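Local coordinates for protein VAL-1 (Chlorella virus, PDB 3GNE) that cleaves the polysaccharide alginate as a family 14 polysaccharide lyase with pH-dependent modes of action, presumably by beta-elimination, at residues Ser5-Asn10 against Trp19-Val24; Lys27-Thr32 against Val40-Asp45; Phe59-Val64 against Phe215-Phe220; Phe80-Phe85 against Val232-Asn237. All coordinates share one frame; numbering follows the deposited sequence.

Contact 1 of 4, residues Ser5-Asn10 against Trp19-Val24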
loop_
_atom_site.group_PDB
_atom_site.type_symbol
_atom_site.label_atom_id
_atom_site.label_comp_id
_atom_site.label_asym_id
_atom_site.label_seq_id
_atom_site.Cartn_x
_atom_site.Cartn_y
_atom_site.Cartn_z
ATOM N N SER A 5 8.122 3.329 -14.686
ATOM C CA SER A 5 9.159 4.192 -14.166
ATOM C C SER A 5 9.522 3.705 -12.758
ATOM O O SER A 5 8.755 2.954 -12.124
ATOM C CB SER A 5 8.745 5.654 -14.043
ATOM O OG SER A 5 7.611 5.785 -13.184
ATOM N N THR A 6 10.682 4.145 -12.315
ATOM C CA THR A 6 11.222 3.764 -11.008
ATOM C C THR A 6 11.508 5.054 -10.237
ATOM O O THR A 6 12.161 5.951 -10.788
ATOM C CB THR A 6 12.526 2.985 -11.214
ATOM O OG1 THR A 6 12.249 1.800 -11.963
ATOM C CG2 THR A 6 13.135 2.609 -9.842
ATOM N N LEU A 7 11.041 5.126 -9.003
ATOM C CA LEU A 7 11.303 6.316 -8.215
ATOM C C LEU A 7 12.776 6.446 -7.927
ATOM O O LEU A 7 13.421 5.498 -7.452
ATOM C CB LEU A 7 10.514 6.180 -6.939
ATOM C CG LEU A 7 10.720 7.296 -5.910
ATOM C CD1 LEU A 7 10.379 8.700 -6.466
ATOM C CD2 LEU A 7 9.874 6.972 -4.677
ATOM N N ASP A 8 13.337 7.643 -8.176
ATOM C CA ASP A 8 14.701 7.911 -7.751
ATOM C C ASP A 8 14.675 8.473 -6.338
ATOM O O ASP A 8 14.230 9.612 -6.077
ATOM C CB ASP A 8 15.268 8.948 -8.717
ATOM C CG ASP A 8 16.701 9.286 -8.393
ATOM O OD1 ASP A 8 17.328 9.993 -9.245
ATOM O OD2 ASP A 8 17.242 8.898 -7.320
ATOM N N LEU A 9 15.114 7.697 -5.351
ATOM C CA LEU A 9 15.019 8.128 -3.960
ATOM C C LEU A 9 15.932 9.321 -3.663
ATOM O O LEU A 9 15.732 10.020 -2.676
ATOM C CB LEU A 9 15.386 6.996 -2.991
ATOM C CG LEU A 9 14.366 5.866 -2.982
ATOM C CD1 LEU A 9 14.923 4.756 -2.103
ATOM C CD2 LEU A 9 13.003 6.315 -2.500
ATOM N N ASN A 10 16.910 9.569 -4.534
ATOM C CA ASN A 10 17.691 10.791 -4.339
ATOM C C ASN A 10 16.885 12.048 -4.640
ATOM O O ASN A 10 17.320 13.174 -4.301
ATOM C CB ASN A 10 18.910 10.753 -5.264
ATOM C CG ASN A 10 19.867 9.657 -4.814
ATOM O OD1 ASN A 10 20.411 8.952 -5.658
ATOM N ND2 ASN A 10 19.980 9.552 -3.508
ATOM N N TRP A 19 7.738 11.171 -10.713
ATOM C CA TRP A 19 6.726 10.645 -9.798
ATOM C C TRP A 19 5.893 11.753 -9.149
ATOM O O TRP A 19 4.808 11.436 -8.590
ATOM C CB TRP A 19 7.367 9.780 -8.682
ATOM C CG TRP A 19 7.541 8.373 -9.173
ATOM C CD1 TRP A 19 8.013 7.971 -10.395
ATOM C CD2 TRP A 19 7.237 7.179 -8.460
ATOM N NE1 TRP A 19 8.016 6.591 -10.485
ATOM C CE2 TRP A 19 7.538 6.088 -9.292
ATOM C CE3 TRP A 19 6.718 6.937 -7.169
ATOM C CZ2 TRP A 19 7.356 4.766 -8.889
ATOM C CZ3 TRP A 19 6.536 5.613 -6.777
ATOM C CH2 TRP A 19 6.849 4.533 -7.643
ATOM N N ASN A 20 6.349 13.014 -9.160
ATOM C CA ASN A 20 5.553 14.093 -8.536
ATOM C C ASN A 20 5.237 13.740 -7.070
ATOM O O ASN A 20 4.077 13.723 -6.633
ATOM C CB ASN A 20 4.287 14.353 -9.317
ATOM C CG ASN A 20 4.555 14.483 -10.827
ATOM O OD1 ASN A 20 3.969 13.765 -11.656
ATOM N ND2 ASN A 20 5.411 15.426 -11.124
ATOM N N VAL A 21 6.312 13.453 -6.342
ATOM C CA VAL A 21 6.168 13.081 -4.922
ATOM C C VAL A 21 5.864 14.308 -4.096
ATOM O O VAL A 21 6.500 15.345 -4.278
ATOM C CB VAL A 21 7.456 12.444 -4.418
ATOM C CG1 VAL A 21 7.427 12.236 -2.914
ATOM C CG2 VAL A 21 7.642 11.067 -5.111
ATOM N N ASP A 22 4.887 14.157 -3.213
ATOM C CA ASP A 22 4.509 15.278 -2.344
ATOM C C ASP A 22 4.208 14.704 -0.948
ATOM O O ASP A 22 4.114 13.475 -0.775
ATOM C CB ASP A 22 3.298 16.006 -2.912
ATOM C CG ASP A 22 3.117 17.441 -2.458
ATOM O OD1 ASP A 22 3.987 18.031 -1.780
ATOM O OD2 ASP A 22 2.047 18.031 -2.827
ATOM N N GLY A 23 4.051 15.572 0.025
ATOM C CA GLY A 23 3.610 15.106 1.340
ATOM C C GLY A 23 4.592 14.160 2.001
ATOM O O GLY A 23 4.156 13.228 2.721
ATOM N N VAL A 24 5.878 14.342 1.818
ATOM C CA VAL A 24 6.859 13.400 2.438
ATOM C C VAL A 24 6.922 13.657 3.929
ATOM O O VAL A 24 7.266 14.760 4.373
ATOM C CB VAL A 24 8.228 13.576 1.798
ATOM C CG1 VAL A 24 9.234 12.559 2.381
ATOM C CG2 VAL A 24 8.173 13.421 0.268
#
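The indole of Trp-19 is gripped from two directions, and nearly all the close packing between Ser-5–Asn-10 and Trp-19–Val-24 is built on it. Over one face sits Leu-7: its CB lies 3.7 Å from the centroid of the six-membered ring, only 8° off the ring normal, a well-formed CH-pi contact. With CG of Leu-7 anti to the backbone N (chi1 176°), the isobutyl group reaches on across the indole, and its CD1 comes within 3.9 Å of CG2 of Val-21. At the pyrrole edge, Trp-19 NE1 donates to Ser-5 OG over 2.8 Å; the bond is short but bent, at 134° on the hydrogen, and OG lies somewhat out of the ring plane. A buried N-H thereby finds an acceptor, and, with Leu-7 over the face, the bond helps to set the rotation of the ring. In the jelly-roll beta sandwich of this lyase the contact bridges the two sheets, since strand 3-6 pairs with strand 231-241 while strand 21-25 is an outermost strand of the other sheet. Phe-238 and Phe-61, one from each sheet, extend the apolar packing around Leu-7. Elsewhere the contact is looser. Exposed Thr-6 directs its CB away from 19-24, and its side chain touches Asn-237 and Gln-239. Past Leu-7 the chain departs through an Asx turn, Asp-8 OD2 accepting from Asn-10 N, and a glycerol is bound at Asp-8 N.

Contact 2 of 4, residues Lys27-Thr32 against Val40-Asp45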
loop_
_atom_site.group_PDB
_atom_site.type_symbol
_atom_site.label_atom_id
_atom_site.label_comp_id
_atom_site.label_asym_id
_atom_site.label_seq_id
_atom_site.Cartn_x
_atom_site.Cartn_y
_atom_site.Cartn_z
ATOM N N LYS A 27 10.038 11.800 9.115
ATOM C CA LYS A 27 10.049 11.374 10.533
ATOM C C LYS A 27 11.489 11.075 10.915
ATOM O O LYS A 27 12.376 11.941 10.700
ATOM C CB LYS A 27 9.072 10.230 10.797
ATOM C CG LYS A 27 7.626 10.666 10.454
ATOM C CD LYS A 27 6.726 9.426 10.627
ATOM C CE LYS A 27 5.316 9.630 10.324
ATOM N NZ LYS A 27 4.476 8.509 10.729
ATOM N N LYS A 28 11.765 9.895 11.489
ATOM C CA LYS A 28 13.113 9.466 11.855
ATOM C C LYS A 28 13.757 8.592 10.797
ATOM O O LYS A 28 14.834 8.056 11.048
ATOM C CB LYS A 28 13.077 8.661 13.172
ATOM C CG LYS A 28 12.756 9.604 14.348
ATOM C CD LYS A 28 12.829 8.779 15.638
ATOM C CE LYS A 28 12.661 9.767 16.795
ATOM N NZ LYS A 28 13.123 9.109 18.062
ATOM N N SER A 29 13.092 8.459 9.660
ATOM C CA SER A 29 13.637 7.644 8.569
ATOM C C SER A 29 14.612 8.444 7.711
ATOM O O SER A 29 14.677 9.672 7.832
ATOM C CB SER A 29 12.489 7.102 7.729
ATOM O OG SER A 29 11.635 6.268 8.545
ATOM N N ALA A 30 15.326 7.749 6.820
ATOM C CA ALA A 30 16.303 8.441 6.019
ATOM C C ALA A 30 16.586 7.678 4.726
ATOM O O ALA A 30 16.637 6.451 4.715
ATOM C CB ALA A 30 17.640 8.606 6.781
ATOM N N VAL A 31 16.782 8.438 3.662
ATOM C CA VAL A 31 17.361 7.860 2.453
ATOM C C VAL A 31 18.848 7.610 2.689
ATOM O O VAL A 31 19.584 8.473 3.150
ATOM C CB VAL A 31 17.142 8.801 1.228
ATOM C CG1 VAL A 31 17.844 8.315 -0.018
ATOM C CG2 VAL A 31 15.652 8.890 0.957
ATOM N N THR A 32 19.292 6.390 2.391
ATOM C CA THR A 32 20.673 5.994 2.665
ATOM C C THR A 32 21.007 4.869 1.737
ATOM O O THR A 32 20.263 4.537 0.805
ATOM C CB THR A 32 20.810 5.650 4.163
ATOM O OG1 THR A 32 22.199 5.494 4.492
ATOM C CG2 THR A 32 20.079 4.359 4.502
ATOM N N VAL A 40 15.248 3.590 1.567
ATOM C CA VAL A 40 14.812 4.343 2.740
ATOM C C VAL A 40 14.930 3.384 3.924
ATOM O O VAL A 40 14.384 2.278 3.914
ATOM C CB VAL A 40 13.374 4.872 2.628
ATOM C CG1 VAL A 40 13.066 5.723 3.864
ATOM C CG2 VAL A 40 13.199 5.711 1.370
ATOM N N LYS A 41 15.709 3.835 4.928
ATOM C CA LYS A 41 15.776 3.154 6.214
ATOM C C LYS A 41 14.551 3.640 7.004
ATOM O O LYS A 41 14.536 4.802 7.426
ATOM C CB LYS A 41 17.072 3.482 6.927
ATOM C CG LYS A 41 17.255 2.830 8.302
ATOM C CD LYS A 41 18.499 3.444 8.989
ATOM C CE LYS A 41 18.962 2.662 10.183
ATOM N NZ LYS A 41 20.367 2.948 10.589
ATOM N N ALA A 42 13.579 2.776 7.125
ATOM C CA ALA A 42 12.344 3.085 7.890
ATOM C C ALA A 42 12.582 2.803 9.361
ATOM O O ALA A 42 12.869 1.626 9.740
ATOM C CB ALA A 42 11.207 2.210 7.398
ATOM N N VAL A 43 12.494 3.849 10.150
ATOM C CA VAL A 43 12.768 3.721 11.593
ATOM C C VAL A 43 11.468 3.688 12.339
ATOM O O VAL A 43 10.661 4.612 12.258
ATOM C CB VAL A 43 13.623 4.913 12.035
ATOM C CG1 VAL A 43 13.750 4.963 13.555
ATOM C CG2 VAL A 43 14.997 4.847 11.375
ATOM N N TYR A 44 11.227 2.599 13.044
ATOM C CA TYR A 44 10.004 2.429 13.822
ATOM C C TYR A 44 10.406 2.432 15.287
ATOM O O TYR A 44 10.959 1.422 15.783
ATOM C CB TYR A 44 9.306 1.133 13.463
ATOM C CG TYR A 44 8.958 0.885 11.999
ATOM C CD1 TYR A 44 7.781 1.345 11.403
ATOM C CD2 TYR A 44 9.867 0.158 11.225
ATOM C CE1 TYR A 44 7.474 1.123 10.069
ATOM C CE2 TYR A 44 9.545 -0.082 9.928
ATOM C CZ TYR A 44 8.383 0.372 9.334
ATOM O OH TYR A 44 8.146 0.083 8.011
ATOM N N ASP A 45 10.145 3.542 15.994
ATOM C CA ASP A 45 10.455 3.468 17.429
ATOM C C ASP A 45 9.464 2.601 18.191
ATOM O O ASP A 45 8.321 2.373 17.754
ATOM C CB ASP A 45 10.402 4.879 18.016
ATOM C CG ASP A 45 11.616 5.745 17.675
ATOM O OD1 ASP A 45 12.595 5.233 17.050
ATOM O OD2 ASP A 45 11.535 6.927 18.083
HETATM O O HOH W 1 10.376 7.367 11.644
#
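A salt bridge between Lys-28 and Asp-45 closes one end of the contact, with NZ of Lys-28 2.7 Å from OD2 of Asp-45 and meeting that oxygen on its syn lone pair. The lysine chain is extended beyond CG and crosses the aspartate at about a right angle, so that its last methylenes also lie against the carboxylate. Deeper in, Ser-29 OG is held by two backbone groups: it accepts from Val-43 N at 3.0 Å, in a nearly straight bond (165°), and is hydrogen-bonded to the carbonyl O of Gly-58, just ahead of strand 59-63. A water joins Lys-28 N to Val-43 O. Only then does regular beta pairing begin, in the hairpin of strands 30-34 and 37-44. Ala-30 and Lys-41 form an antiparallel hydrogen-bonded pair, with Ala-30 N 3.1 Å from Lys-41 O and Lys-41 N 2.8 Å from Ala-30 O, both donors lying in the carbonyl plane of their partner. Val-31 and Val-40, the next, non-hydrogen-bonded pair, bring their CG2 methyls to 4.0 Å on the face that also receives Phe-59. CG2 of Thr-32 rests against CB of Lys-41, and CB of Lys-28 touches CG1 of Val-43. The short segments 30-32 and 40-44 run antiparallel but splayed, at 143° between their directions. The chemistry implies a change of adhesive along the hairpin: as regular backbone pairing stops, a serine hydroxyl, a bridging water and finally an ion pair near the surface continue the connection.

Contact 3 of 4, residues Phe59-Val64 against Phe215-Phe220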
loop_
_atom_site.group_PDB
_atom_site.type_symbol
_atom_site.label_atom_id
_atom_site.label_comp_id
_atom_site.label_asym_id
_atom_site.label_seq_id
_atom_site.Cartn_x
_atom_site.Cartn_y
_atom_site.Cartn_z
ATOM N N PHE A 59 7.532 6.179 7.649
ATOM C CA PHE A 59 7.628 7.373 6.797
ATOM C C PHE A 59 6.485 7.280 5.797
ATOM O O PHE A 59 5.928 6.196 5.596
ATOM C CB PHE A 59 8.982 7.543 6.096
ATOM C CG PHE A 59 9.279 6.551 4.971
ATOM C CD1 PHE A 59 9.216 7.003 3.655
ATOM C CD2 PHE A 59 9.609 5.223 5.205
ATOM C CE1 PHE A 59 9.482 6.168 2.573
ATOM C CE2 PHE A 59 9.888 4.360 4.140
ATOM C CZ PHE A 59 9.817 4.842 2.849
ATOM N N SER A 60 6.194 8.424 5.184
ATOM C CA SER A 60 5.102 8.445 4.204
ATOM C C SER A 60 5.435 9.408 3.081
ATOM O O SER A 60 6.243 10.296 3.231
ATOM C CB SER A 60 3.791 8.851 4.910
ATOM O OG SER A 60 3.861 10.186 5.339
ATOM N N PHE A 61 4.692 9.188 1.970
ATOM C CA PHE A 61 4.704 10.171 0.869
ATOM C C PHE A 61 3.549 9.813 -0.058
ATOM O O PHE A 61 3.065 8.700 -0.032
ATOM C CB PHE A 61 6.034 10.190 0.092
ATOM C CG PHE A 61 6.394 8.908 -0.618
ATOM C CD1 PHE A 61 6.004 8.745 -1.965
ATOM C CD2 PHE A 61 7.154 7.918 -0.014
ATOM C CE1 PHE A 61 6.364 7.615 -2.664
ATOM C CE2 PHE A 61 7.493 6.738 -0.681
ATOM C CZ PHE A 61 7.087 6.626 -2.012
ATOM N N SER A 62 3.142 10.779 -0.899
ATOM C CA SER A 62 2.230 10.410 -1.984
ATOM C C SER A 62 2.935 10.704 -3.306
ATOM O O SER A 62 3.939 11.420 -3.340
ATOM C CB SER A 62 0.920 11.188 -1.891
ATOM O OG SER A 62 1.175 12.595 -1.981
ATOM N N ALA A 63 2.362 10.133 -4.370
ATOM C CA ALA A 63 2.906 10.374 -5.691
ATOM C C ALA A 63 1.791 10.217 -6.702
ATOM O O ALA A 63 0.910 9.359 -6.558
ATOM C CB ALA A 63 4.027 9.409 -6.023
ATOM N N VAL A 64 1.849 10.993 -7.761
ATOM C CA VAL A 64 0.934 10.849 -8.915
ATOM C C VAL A 64 1.837 10.789 -10.142
ATOM O O VAL A 64 2.065 11.801 -10.814
ATOM C CB VAL A 64 -0.093 11.986 -8.985
ATOM C CG1 VAL A 64 -1.094 11.715 -10.083
ATOM C CG2 VAL A 64 -0.886 12.162 -7.659
ATOM N N PHE A 215 -0.648 7.109 -5.760
ATOM C CA PHE A 215 0.060 6.179 -4.895
ATOM C C PHE A 215 0.246 6.820 -3.537
ATOM O O PHE A 215 0.648 7.988 -3.456
ATOM C CB PHE A 215 1.445 5.882 -5.489
ATOM C CG PHE A 215 2.266 4.869 -4.689
ATOM C CD1 PHE A 215 1.814 3.559 -4.512
ATOM C CD2 PHE A 215 3.489 5.297 -4.140
ATOM C CE1 PHE A 215 2.597 2.631 -3.807
ATOM C CE2 PHE A 215 4.255 4.341 -3.470
ATOM C CZ PHE A 215 3.833 3.029 -3.308
ATOM N N ASP A 216 -0.092 6.074 -2.487
ATOM C CA ASP A 216 0.064 6.595 -1.156
ATOM C C ASP A 216 0.926 5.615 -0.379
ATOM O O ASP A 216 0.567 4.457 -0.172
ATOM C CB ASP A 216 -1.316 6.696 -0.492
ATOM C CG ASP A 216 -1.220 7.540 0.772
ATOM O OD1 ASP A 216 -1.272 8.787 0.675
ATOM O OD2 ASP A 216 -1.032 7.017 1.869
ATOM N N TRP A 217 2.082 6.078 0.049
ATOM C CA TRP A 217 3.016 5.321 0.854
ATOM C C TRP A 217 2.869 5.781 2.290
ATOM O O TRP A 217 2.973 6.960 2.565
ATOM C CB TRP A 217 4.471 5.559 0.400
ATOM C CG TRP A 217 5.339 4.664 1.241
ATOM C CD1 TRP A 217 6.152 5.022 2.280
ATOM C CD2 TRP A 217 5.453 3.247 1.079
ATOM N NE1 TRP A 217 6.754 3.913 2.780
ATOM C CE2 TRP A 217 6.370 2.795 2.063
ATOM C CE3 TRP A 217 4.908 2.328 0.196
ATOM C CZ2 TRP A 217 6.733 1.448 2.200
ATOM C CZ3 TRP A 217 5.267 0.978 0.326
ATOM C CH2 TRP A 217 6.163 0.570 1.298
ATOM N N ASN A 218 2.627 4.896 3.231
ATOM C CA ASN A 218 2.567 5.323 4.626
ATOM C C ASN A 218 2.756 4.082 5.475
ATOM O O ASN A 218 1.847 3.305 5.684
ATOM C CB ASN A 218 1.231 5.995 4.911
ATOM C CG ASN A 218 1.287 6.724 6.237
ATOM O OD1 ASN A 218 2.187 6.537 7.039
ATOM N ND2 ASN A 218 0.309 7.577 6.449
ATOM N N THR A 219 4.022 3.883 5.917
ATOM C CA THR A 219 4.347 2.630 6.588
ATOM C C THR A 219 4.427 2.875 8.091
ATOM O O THR A 219 5.015 3.839 8.573
ATOM C CB THR A 219 5.643 2.035 6.032
ATOM O OG1 THR A 219 5.860 0.761 6.698
ATOM C CG2 THR A 219 6.907 2.878 6.250
ATOM N N PHE A 220 3.747 1.999 8.825
ATOM C CA PHE A 220 3.628 2.113 10.290
ATOM C C PHE A 220 3.054 0.844 10.813
ATOM O O PHE A 220 2.413 0.079 10.041
ATOM C CB PHE A 220 2.733 3.328 10.658
ATOM C CG PHE A 220 1.344 3.260 10.063
ATOM C CD1 PHE A 220 1.106 3.878 8.820
ATOM C CD2 PHE A 220 0.291 2.589 10.720
ATOM C CE1 PHE A 220 -0.166 3.800 8.261
ATOM C CE2 PHE A 220 -0.968 2.535 10.152
ATOM C CZ PHE A 220 -1.199 3.145 8.911
#
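An indole nitrogen over a phenyl face is the striking feature: NE1 of Trp-217 stands 3.2 Å above the plane of the Phe-59 ring, offset toward its rim, nearest CZ. The two aromatic planes are inclined at 42°, an oblique pair. Trp-217 also serves Phe-61 through its stem, its CB lying 3.6 Å from the Phe-61 ring centroid (CH-pi). Phe-59 and Phe-61 hold CG in the crowded position between backbone N and carbonyl carbon, whereas Trp-217 and Phe-215 hold it anti to the backbone N, so the rings of the two strands lean together. CZ of Phe-61 meets the edge of Phe-215, 3.9 Å from CE2, completing an aromatic cluster. Beneath it run paired backbone bonds, Phe-61 N to Trp-217 O at 2.9 Å and Trp-217 N to Phe-61 O at 2.8 Å, the latter almost along the C=O axis. Ser-60, Ser-62, Asp-216 and Asn-218 point to the other face, where Asp-216 is salt-bridged to Arg-214 and joins Asn-218 in holding a glycerol. An apolar face toward the core and a polar one outward fit a jelly-roll sandwich sheet; the glycerol, probably from the crystallisation liquor, may mark a saccharide-binding groove.

Contact 4 of 4, residues Phe80-Phe85 against Val232-Asn237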
loop_
_atom_site.group_PDB
_atom_site.type_symbol
_atom_site.label_atom_id
_atom_site.label_comp_id
_atom_site.label_asym_id
_atom_site.label_seq_id
_atom_site.Cartn_x
_atom_site.Cartn_y
_atom_site.Cartn_z
ATOM N N PHE A 80 13.487 -5.180 3.089
ATOM C CA PHE A 80 14.435 -6.003 3.827
ATOM C C PHE A 80 14.164 -5.825 5.333
ATOM O O PHE A 80 14.250 -4.696 5.844
ATOM C CB PHE A 80 15.829 -5.543 3.467
ATOM C CG PHE A 80 16.987 -6.394 3.974
ATOM C CD1 PHE A 80 17.701 -7.169 3.052
ATOM C CD2 PHE A 80 17.405 -6.439 5.286
ATOM C CE1 PHE A 80 18.792 -7.898 3.471
ATOM C CE2 PHE A 80 18.497 -7.171 5.720
ATOM C CZ PHE A 80 19.213 -7.919 4.812
ATOM N N TYR A 81 13.841 -6.938 5.966
ATOM C CA TYR A 81 13.623 -7.030 7.421
ATOM C C TYR A 81 14.830 -7.737 8.036
ATOM O O TYR A 81 14.911 -8.970 7.844
ATOM C CB TYR A 81 12.357 -7.831 7.697
ATOM C CG TYR A 81 11.107 -7.042 7.287
ATOM C CD1 TYR A 81 10.736 -5.958 8.113
ATOM C CD2 TYR A 81 10.331 -7.367 6.180
ATOM C CE1 TYR A 81 9.582 -5.233 7.762
ATOM C CE2 TYR A 81 9.199 -6.619 5.846
ATOM C CZ TYR A 81 8.851 -5.563 6.663
ATOM O OH TYR A 81 7.734 -4.785 6.361
ATOM N N PRO A 82 15.702 -7.039 8.731
ATOM C CA PRO A 82 16.813 -7.740 9.361
ATOM C C PRO A 82 16.306 -8.790 10.331
ATOM O O PRO A 82 15.279 -8.588 10.982
ATOM C CB PRO A 82 17.539 -6.626 10.123
ATOM C CG PRO A 82 17.209 -5.365 9.344
ATOM C CD PRO A 82 15.744 -5.590 8.948
ATOM N N LYS A 83 17.048 -9.885 10.472
ATOM C CA LYS A 83 16.749 -10.902 11.456
ATOM C C LYS A 83 16.386 -10.326 12.818
ATOM O O LYS A 83 17.135 -9.429 13.258
ATOM C CB LYS A 83 17.980 -11.831 11.552
ATOM C CG LYS A 83 17.718 -13.126 12.339
ATOM C CD LYS A 83 19.007 -13.841 12.651
ATOM C CE LYS A 83 18.853 -15.193 13.335
ATOM N NZ LYS A 83 20.196 -15.913 13.273
ATOM N N GLY A 84 15.289 -10.798 13.442
ATOM C CA GLY A 84 14.946 -10.260 14.770
ATOM C C GLY A 84 13.878 -9.187 14.680
ATOM O O GLY A 84 13.319 -8.845 15.713
ATOM N N PHE A 85 13.559 -8.699 13.453
ATOM C CA PHE A 85 12.485 -7.718 13.389
ATOM C C PHE A 85 11.221 -8.324 13.941
ATOM O O PHE A 85 10.895 -9.493 13.639
ATOM C CB PHE A 85 12.336 -7.317 11.884
ATOM C CG PHE A 85 11.358 -6.175 11.674
ATOM C CD1 PHE A 85 11.858 -4.880 11.583
ATOM C CD2 PHE A 85 9.986 -6.384 11.538
ATOM C CE1 PHE A 85 10.975 -3.804 11.375
ATOM C CE2 PHE A 85 9.099 -5.332 11.336
ATOM C CZ PHE A 85 9.616 -4.054 11.234
ATOM N N VAL A 232 14.249 -1.254 12.618
ATOM C CA VAL A 232 14.263 -0.684 11.281
ATOM C C VAL A 232 14.017 -1.723 10.216
ATOM O O VAL A 232 14.278 -2.915 10.402
ATOM C CB VAL A 232 15.592 0.025 10.960
ATOM C CG1 VAL A 232 15.985 0.997 12.079
ATOM C CG2 VAL A 232 16.707 -0.967 10.748
ATOM N N ALA A 233 13.517 -1.270 9.084
ATOM C CA ALA A 233 13.412 -2.049 7.869
ATOM C C ALA A 233 13.896 -1.162 6.733
ATOM O O ALA A 233 13.908 0.068 6.865
ATOM C CB ALA A 233 11.993 -2.537 7.632
ATOM N N TYR A 234 14.237 -1.774 5.606
ATOM C CA TYR A 234 14.697 -0.974 4.479
ATOM C C TYR A 234 13.801 -1.189 3.259
ATOM O O TYR A 234 13.484 -2.329 2.923
ATOM C CB TYR A 234 16.140 -1.333 4.096
ATOM C CG TYR A 234 17.105 -1.237 5.248
ATOM C CD1 TYR A 234 17.781 -0.051 5.524
ATOM C CD2 TYR A 234 17.336 -2.357 6.063
ATOM C CE1 TYR A 234 18.667 0.033 6.600
ATOM C CE2 TYR A 234 18.220 -2.277 7.111
ATOM C CZ TYR A 234 18.885 -1.090 7.371
ATOM O OH TYR A 234 19.779 -1.065 8.444
ATOM N N PHE A 235 13.422 -0.110 2.602
ATOM C CA PHE A 235 12.591 -0.186 1.412
ATOM C C PHE A 235 13.360 0.361 0.216
ATOM O O PHE A 235 14.102 1.325 0.315
ATOM C CB PHE A 235 11.304 0.697 1.625
ATOM C CG PHE A 235 10.346 0.062 2.625
ATOM C CD1 PHE A 235 9.371 -0.831 2.239
ATOM C CD2 PHE A 235 10.462 0.409 3.981
ATOM C CE1 PHE A 235 8.484 -1.391 3.167
ATOM C CE2 PHE A 235 9.587 -0.140 4.919
ATOM C CZ PHE A 235 8.596 -1.051 4.523
ATOM N N THR A 236 13.156 -0.263 -0.932
ATOM C CA THR A 236 13.904 0.186 -2.120
ATOM C C THR A 236 13.144 -0.157 -3.368
ATOM O O THR A 236 12.200 -0.931 -3.343
ATOM C CB THR A 236 15.319 -0.468 -2.119
ATOM O OG1 THR A 236 16.149 0.192 -3.085
ATOM C CG2 THR A 236 15.227 -1.979 -2.419
ATOM N N ASN A 237 13.603 0.400 -4.497
ATOM C CA ASN A 237 13.149 0.003 -5.813
ATOM C C ASN A 237 11.638 0.172 -5.956
ATOM O O ASN A 237 10.929 -0.764 -6.361
ATOM C CB ASN A 237 13.562 -1.453 -6.140
ATOM C CG ASN A 237 13.579 -1.650 -7.642
ATOM O OD1 ASN A 237 13.674 -0.711 -8.433
ATOM N ND2 ASN A 237 13.470 -2.932 -8.054
#
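Tyr-234 and Phe-80 have the largest shares of the buried surface and are joined at both levels, backbone and ring. Phe-80 N donates to Tyr-234 O and Tyr-234 N to Phe-80 O, each over 2.9 Å and close to straight at 165°, as an antiparallel hydrogen-bonded pair. Their side chains lie side by side and point the same way, yet touch lightly, with the two CD2 atoms 4.2 Å apart; Phe-34 packs against both rings. Tyr-234 also receives CG of Pro-82 at its ring edge, 3.9 Å from CE2. Here strand 72-80 runs out beside strand 231-241, in the larger sheet of the jelly-roll sandwich, and the chain leaves through a type II beta turn from Pro-82 to Phe-85, closed by Phe-85 N to Pro-82 O and relying on Gly-84 for a positive phi. The turn brings Phe-85 back, so that its CD1 lies 3.3 Å from Val-232 O, close to the ring plane. Ala-233 meets aromatic side chains of 80-85: its CB is 3.6 Å from CE1 of Tyr-81 and also touches Phe-85. Tyr-81 in turn places CD1 above the centre of the Phe-85 ring, while its hydroxyl reaches beyond the contact to hydrogen-bond His-93 NE2.

Followed from the N terminus, the chain first closes two short loops in series: contact 1 spans eight intervening residues and contact 2 is a hairpin with seven. The other two are long-range. Contact 3 opens at 59-64, contact 4 opens at 80-85 before contact 3 has closed, and 215-220 returns ahead of 232-237, so the pair crosses. Strand 231-241 is paired with the hairpin of contact 2 by bonds such as Ala-42 N to Ala-233 O, and on its other side with strand 72-80, which leads into contact 4. Contact 3 belongs to the opposing sheet, reached from contact 1 through Asp-22 and Ser-62, while Phe-235 against Trp-217 and Tyr-44 OH with Thr-219 OG1 join the two sheets.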